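Local coordinates for protein xyloglucanase (Paenibacillus pabuli, PDB 2JEP) that hydrolyses xyloglucan of the plant cell wall as a family 5 glycoside hydrolase built on a TIM barrel, at residues A[181-192]-A[227-238]. Sequence-based numbering, arbitrary orientation.
Sequences NEVFDGNYGNPN and WNTNIDYTVGNY
The indole of Trp-227 is clamped between two residues of the facing loop: Phe-184 CB sits over one face, 3.4 Å from CE2, and Pro-191 CB over the other, 3.6 Å from CD2. At its rim, Asp-185 OD1 lies against CZ2, and NE1 donates in the ring plane to water 4, which lies close to the carbonyl oxygens of Asn-187 and Gly-189. The Phe-184 ring is sandwiched in turn, Gly-186 N over its centre on one face and the amide of Asn-228 stacked on the other, planes 10° apart. With CG anti to the backbone N (chi1 -157°), Asn-228 points the same way as Phe-184, its OD1 offset toward the ring's rim, 3.4 Å from Phe-184 CD1. These loops follow neighbouring parallel strands, 175-178 and 222-225, of the eight-stranded TIM barrel, and Asn-228 N ties them directly by donating to Val-183 O (2.9 Å). A leucine in place of Trp-227 would probably leave Phe-184 and Pro-191 without the flat surface between them and water 4 without its N-H donor. Pro-191 CD packs over the face of Tyr-233, 3.5 Å from CD1. Water 2 bridges Asn-228 OD1 to OE1 of Glu-182, probably the family's acid/base, also held by Tyr-135 and His-264.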
loop_
_atom_site.group_PDB
_atom_site.type_symbol
_atom_site.label_atom_id
_atom_site.label_comp_id
_atom_site.label_asym_id
_atom_site.label_seq_id
_atom_site.Cartn_x
_atom_site.Cartn_y
_atom_site.Cartn_z
ATOM N N ASN A 181 -5.596 1.548 4.744
ATOM C CA ASN A 181 -5.390 1.046 3.396
ATOM C C ASN A 181 -6.319 1.744 2.408
ATOM O O ASN A 181 -6.058 2.904 2.045
ATOM C CB ASN A 181 -5.491 -0.496 3.406
ATOM C CG ASN A 181 -5.315 -1.113 2.043
ATOM O OD1 ASN A 181 -4.403 -0.713 1.315
ATOM N ND2 ASN A 181 -6.177 -2.076 1.687
ATOM N N GLU A 182 -7.383 1.066 1.996
ATOM C CA GLU A 182 -8.355 1.574 1.029
ATOM C C GLU A 182 -9.667 1.794 1.765
ATOM O O GLU A 182 -10.372 0.844 2.109
ATOM C CB GLU A 182 -8.563 0.571 -0.109
ATOM C CG GLU A 182 -7.304 0.327 -0.904
ATOM C CD GLU A 182 -7.447 -0.725 -2.001
ATOM O OE1 GLU A 182 -8.447 -1.494 -2.004
ATOM O OE2 GLU A 182 -6.532 -0.790 -2.868
ATOM N N VAL A 183 -9.922 3.061 2.074
ATOM C CA VAL A 183 -10.995 3.469 2.998
ATOM C C VAL A 183 -12.027 4.278 2.227
ATOM O O VAL A 183 -11.734 5.320 1.636
ATOM C CB VAL A 183 -10.376 4.228 4.189
ATOM C CG1 VAL A 183 -11.407 4.941 5.058
ATOM C CG2 VAL A 183 -9.559 3.231 5.042
ATOM N N PHE A 184 -13.240 3.728 2.179
ATOM C CA PHE A 184 -14.381 4.343 1.543
ATOM C C PHE A 184 -15.642 3.642 2.055
ATOM O O PHE A 184 -15.562 2.867 3.016
ATOM C CB PHE A 184 -14.276 4.365 -0.007
ATOM C CG PHE A 184 -14.468 3.033 -0.719
ATOM C CD1 PHE A 184 -13.906 1.837 -0.283
ATOM C CD2 PHE A 184 -15.153 3.034 -1.933
ATOM C CE1 PHE A 184 -14.104 0.642 -1.026
ATOM C CE2 PHE A 184 -15.317 1.867 -2.664
ATOM C CZ PHE A 184 -14.802 0.676 -2.201
ATOM N N ASP A 185 -16.789 3.960 1.443
ATOM C CA ASP A 185 -18.075 3.432 1.857
ATOM C C ASP A 185 -18.547 2.297 0.955
ATOM O O ASP A 185 -19.682 1.831 1.146
ATOM C CB ASP A 185 -19.153 4.532 1.917
ATOM C CG ASP A 185 -19.406 5.190 0.566
ATOM O OD1 ASP A 185 -18.698 4.837 -0.395
ATOM O OD2 ASP A 185 -20.323 6.062 0.520
ATOM N N GLY A 186 -17.735 1.869 -0.015
ATOM C CA GLY A 186 -18.181 0.863 -1.002
ATOM C C GLY A 186 -18.597 1.360 -2.375
ATOM O O GLY A 186 -18.755 0.539 -3.315
ATOM N N ASN A 187 -18.827 2.660 -2.504
ATOM C CA ASN A 187 -19.348 3.283 -3.714
ATOM C C ASN A 187 -18.182 3.859 -4.503
ATOM O O ASN A 187 -17.343 4.553 -3.944
ATOM C CB ASN A 187 -20.320 4.400 -3.254
ATOM C CG ASN A 187 -20.825 5.320 -4.379
ATOM O OD1 ASN A 187 -20.405 5.254 -5.535
ATOM N ND2 ASN A 187 -21.720 6.235 -3.992
ATOM N N TYR A 188 -18.138 3.557 -5.803
ATOM C CA TYR A 188 -17.019 3.973 -6.673
ATOM C C TYR A 188 -17.201 5.321 -7.324
ATOM O O TYR A 188 -16.292 5.772 -8.079
ATOM C CB TYR A 188 -16.784 2.920 -7.748
ATOM C CG TYR A 188 -16.160 1.726 -7.138
ATOM C CD1 TYR A 188 -16.935 0.697 -6.625
ATOM C CD2 TYR A 188 -14.780 1.633 -7.034
ATOM C CE1 TYR A 188 -16.343 -0.407 -6.046
ATOM C CE2 TYR A 188 -14.195 0.561 -6.458
ATOM C CZ TYR A 188 -14.967 -0.451 -5.956
ATOM O OH TYR A 188 -14.397 -1.544 -5.386
ATOM N N GLY A 189 -18.339 5.955 -7.036
ATOM C CA GLY A 189 -18.626 7.288 -7.511
ATOM C C GLY A 189 -18.101 8.319 -6.544
ATOM O O GLY A 189 -17.271 8.037 -5.684
ATOM N N ASN A 190 -18.546 9.544 -6.715
ATOM C CA ASN A 190 -17.966 10.671 -6.019
ATOM C C ASN A 190 -18.153 10.463 -4.516
ATOM O O ASN A 190 -19.220 10.039 -4.048
ATOM C CB ASN A 190 -18.588 12.000 -6.453
ATOM C CG ASN A 190 -18.254 12.382 -7.902
ATOM O OD1 ASN A 190 -17.477 11.720 -8.578
ATOM N ND2 ASN A 190 -18.846 13.482 -8.364
ATOM N N PRO A 191 -17.116 10.765 -3.743
ATOM C CA PRO A 191 -17.180 10.580 -2.296
ATOM C C PRO A 191 -18.168 11.479 -1.585
ATOM O O PRO A 191 -18.252 12.684 -1.825
ATOM C CB PRO A 191 -15.783 10.944 -1.821
ATOM C CG PRO A 191 -15.039 11.342 -2.979
ATOM C CD PRO A 191 -15.796 11.209 -4.193
ATOM N N ASN A 192 -18.870 10.879 -0.643
ATOM C CA ASN A 192 -19.693 11.627 0.289
ATOM C C ASN A 192 -18.786 12.544 1.131
ATOM O O ASN A 192 -17.846 12.061 1.750
ATOM C CB ASN A 192 -20.428 10.570 1.135
ATOM C CG ASN A 192 -21.281 11.139 2.233
ATOM O OD1 ASN A 192 -20.822 11.953 3.024
ATOM N ND2 ASN A 192 -22.531 10.647 2.339
ATOM N N TRP A 227 -9.387 9.064 -0.385
ATOM C CA TRP A 227 -10.542 8.196 -0.559
ATOM C C TRP A 227 -10.243 7.010 -1.474
ATOM O O TRP A 227 -9.927 7.194 -2.654
ATOM C CB TRP A 227 -11.676 9.020 -1.165
ATOM C CG TRP A 227 -12.984 8.326 -1.275
ATOM C CD1 TRP A 227 -13.496 7.681 -2.359
ATOM C CD2 TRP A 227 -14.000 8.288 -0.269
ATOM N NE1 TRP A 227 -14.760 7.237 -2.089
ATOM C CE2 TRP A 227 -15.097 7.586 -0.808
ATOM C CE3 TRP A 227 -14.090 8.779 1.042
ATOM C CZ2 TRP A 227 -16.268 7.367 -0.099
ATOM C CZ3 TRP A 227 -15.247 8.565 1.745
ATOM C CH2 TRP A 227 -16.325 7.861 1.179
ATOM N N ASN A 228 -10.367 5.805 -0.919
ATOM C CA ASN A 228 -10.205 4.563 -1.689
ATOM C C ASN A 228 -8.890 4.499 -2.453
ATOM O O ASN A 228 -8.818 3.825 -3.475
ATOM C CB ASN A 228 -11.362 4.303 -2.645
ATOM C CG ASN A 228 -11.471 2.849 -2.999
ATOM O OD1 ASN A 228 -11.060 1.971 -2.213
ATOM N ND2 ASN A 228 -12.056 2.572 -4.157
ATOM N N THR A 229 -7.853 5.148 -1.943
ATOM C CA THR A 229 -6.543 5.225 -2.609
ATOM C C THR A 229 -6.663 5.655 -4.084
ATOM O O THR A 229 -5.819 5.327 -4.911
ATOM C CB THR A 229 -5.682 3.965 -2.442
ATOM O OG1 THR A 229 -6.321 2.834 -3.020
ATOM C CG2 THR A 229 -5.349 3.703 -0.978
ATOM N N ASN A 230 -7.705 6.436 -4.377
ATOM C CA ASN A 230 -8.011 6.819 -5.756
ATOM C C ASN A 230 -7.358 8.163 -6.085
ATOM O O ASN A 230 -7.649 9.180 -5.428
ATOM C CB ASN A 230 -9.535 6.909 -5.889
ATOM C CG ASN A 230 -9.999 7.284 -7.260
ATOM O OD1 ASN A 230 -9.890 8.406 -7.681
ATOM N ND2 ASN A 230 -10.563 6.323 -7.947
ATOM N N ILE A 231 -6.535 8.188 -7.132
ATOM C CA ILE A 231 -5.838 9.428 -7.499
ATOM C C ILE A 231 -6.799 10.601 -7.729
ATOM O O ILE A 231 -6.652 11.657 -7.123
ATOM C CB ILE A 231 -4.927 9.204 -8.726
ATOM C CG1 ILE A 231 -3.697 8.363 -8.309
ATOM C CG2 ILE A 231 -4.489 10.535 -9.340
ATOM C CD1 ILE A 231 -2.800 7.903 -9.472
ATOM N N ASP A 232 -7.790 10.407 -8.581
ATOM C CA ASP A 232 -8.691 11.521 -8.912
ATOM C C ASP A 232 -9.397 12.057 -7.675
ATOM O O ASP A 232 -9.557 13.274 -7.514
ATOM C CB ASP A 232 -9.750 11.072 -9.883
ATOM C CG ASP A 232 -9.237 10.923 -11.314
ATOM O OD1 ASP A 232 -8.104 11.329 -11.619
ATOM O OD2 ASP A 232 -10.040 10.416 -12.121
ATOM N N TYR A 233 -9.823 11.167 -6.795
ATOM C CA TYR A 233 -10.555 11.610 -5.604
ATOM C C TYR A 233 -9.653 12.167 -4.499
ATOM O O TYR A 233 -10.162 12.731 -3.535
ATOM C CB TYR A 233 -11.448 10.490 -5.047
ATOM C CG TYR A 233 -12.589 10.076 -5.959
ATOM C CD1 TYR A 233 -13.296 11.023 -6.692
ATOM C CD2 TYR A 233 -12.956 8.751 -6.094
ATOM C CE1 TYR A 233 -14.342 10.659 -7.506
ATOM C CE2 TYR A 233 -14.010 8.380 -6.915
ATOM C CZ TYR A 233 -14.684 9.341 -7.618
ATOM O OH TYR A 233 -15.745 8.975 -8.448
ATOM N N THR A 234 -8.345 11.997 -4.642
ATOM C CA THR A 234 -7.349 12.542 -3.738
ATOM C C THR A 234 -6.817 13.890 -4.226
ATOM O O THR A 234 -6.605 14.801 -3.425
ATOM C CB THR A 234 -6.210 11.528 -3.514
ATOM O OG1 THR A 234 -6.777 10.279 -3.102
ATOM C CG2 THR A 234 -5.232 12.005 -2.482
ATOM N N VAL A 235 -6.594 14.017 -5.533
ATOM C CA VAL A 235 -6.063 15.279 -6.054
ATOM C C VAL A 235 -7.147 16.295 -6.392
ATOM O O VAL A 235 -6.881 17.493 -6.356
ATOM C CB VAL A 235 -5.135 15.101 -7.289
ATOM C CG1 VAL A 235 -3.972 14.173 -6.936
ATOM C CG2 VAL A 235 -5.925 14.629 -8.535
ATOM N N GLY A 236 -8.341 15.841 -6.713
ATOM C CA GLY A 236 -9.404 16.760 -7.087
ATOM C C GLY A 236 -10.088 17.399 -5.901
ATOM O O GLY A 236 -9.728 17.172 -4.750
ATOM N N ASN A 237 -11.095 18.222 -6.190
ATOM C CA ASN A 237 -11.761 18.992 -5.140
ATOM C C ASN A 237 -12.933 18.229 -4.554
ATOM O O ASN A 237 -14.097 18.597 -4.732
ATOM C CB ASN A 237 -12.209 20.354 -5.695
ATOM C CG ASN A 237 -12.725 21.267 -4.615
ATOM O OD1 ASN A 237 -12.400 21.094 -3.433
ATOM N ND2 ASN A 237 -13.530 22.243 -5.002
ATOM N N TYR A 238 -12.632 17.138 -3.851
ATOM C CA TYR A 238 -13.635 16.223 -3.323
ATOM C C TYR A 238 -13.661 16.137 -1.817
ATOM O O TYR A 238 -14.547 15.479 -1.251
ATOM C CB TYR A 238 -13.415 14.805 -3.876
ATOM C CG TYR A 238 -13.627 14.709 -5.376
ATOM C CD1 TYR A 238 -14.907 14.583 -5.903
ATOM C CD2 TYR A 238 -12.549 14.757 -6.253
ATOM C CE1 TYR A 238 -15.106 14.483 -7.285
ATOM C CE2 TYR A 238 -12.736 14.641 -7.634
ATOM C CZ TYR A 238 -14.017 14.516 -8.145
ATOM O OH TYR A 238 -14.167 14.399 -9.519
HETATM O O HOH W 1 -7.943 4.903 1.367
HETATM O O HOH W 2 -11.137 -0.737 -2.377
HETATM O O HOH W 3 -17.892 7.158 -3.081
HETATM O O HOH W 4 -15.290 6.167 -4.716
HETATM O O HOH W 5 -16.980 15.008 -2.287
#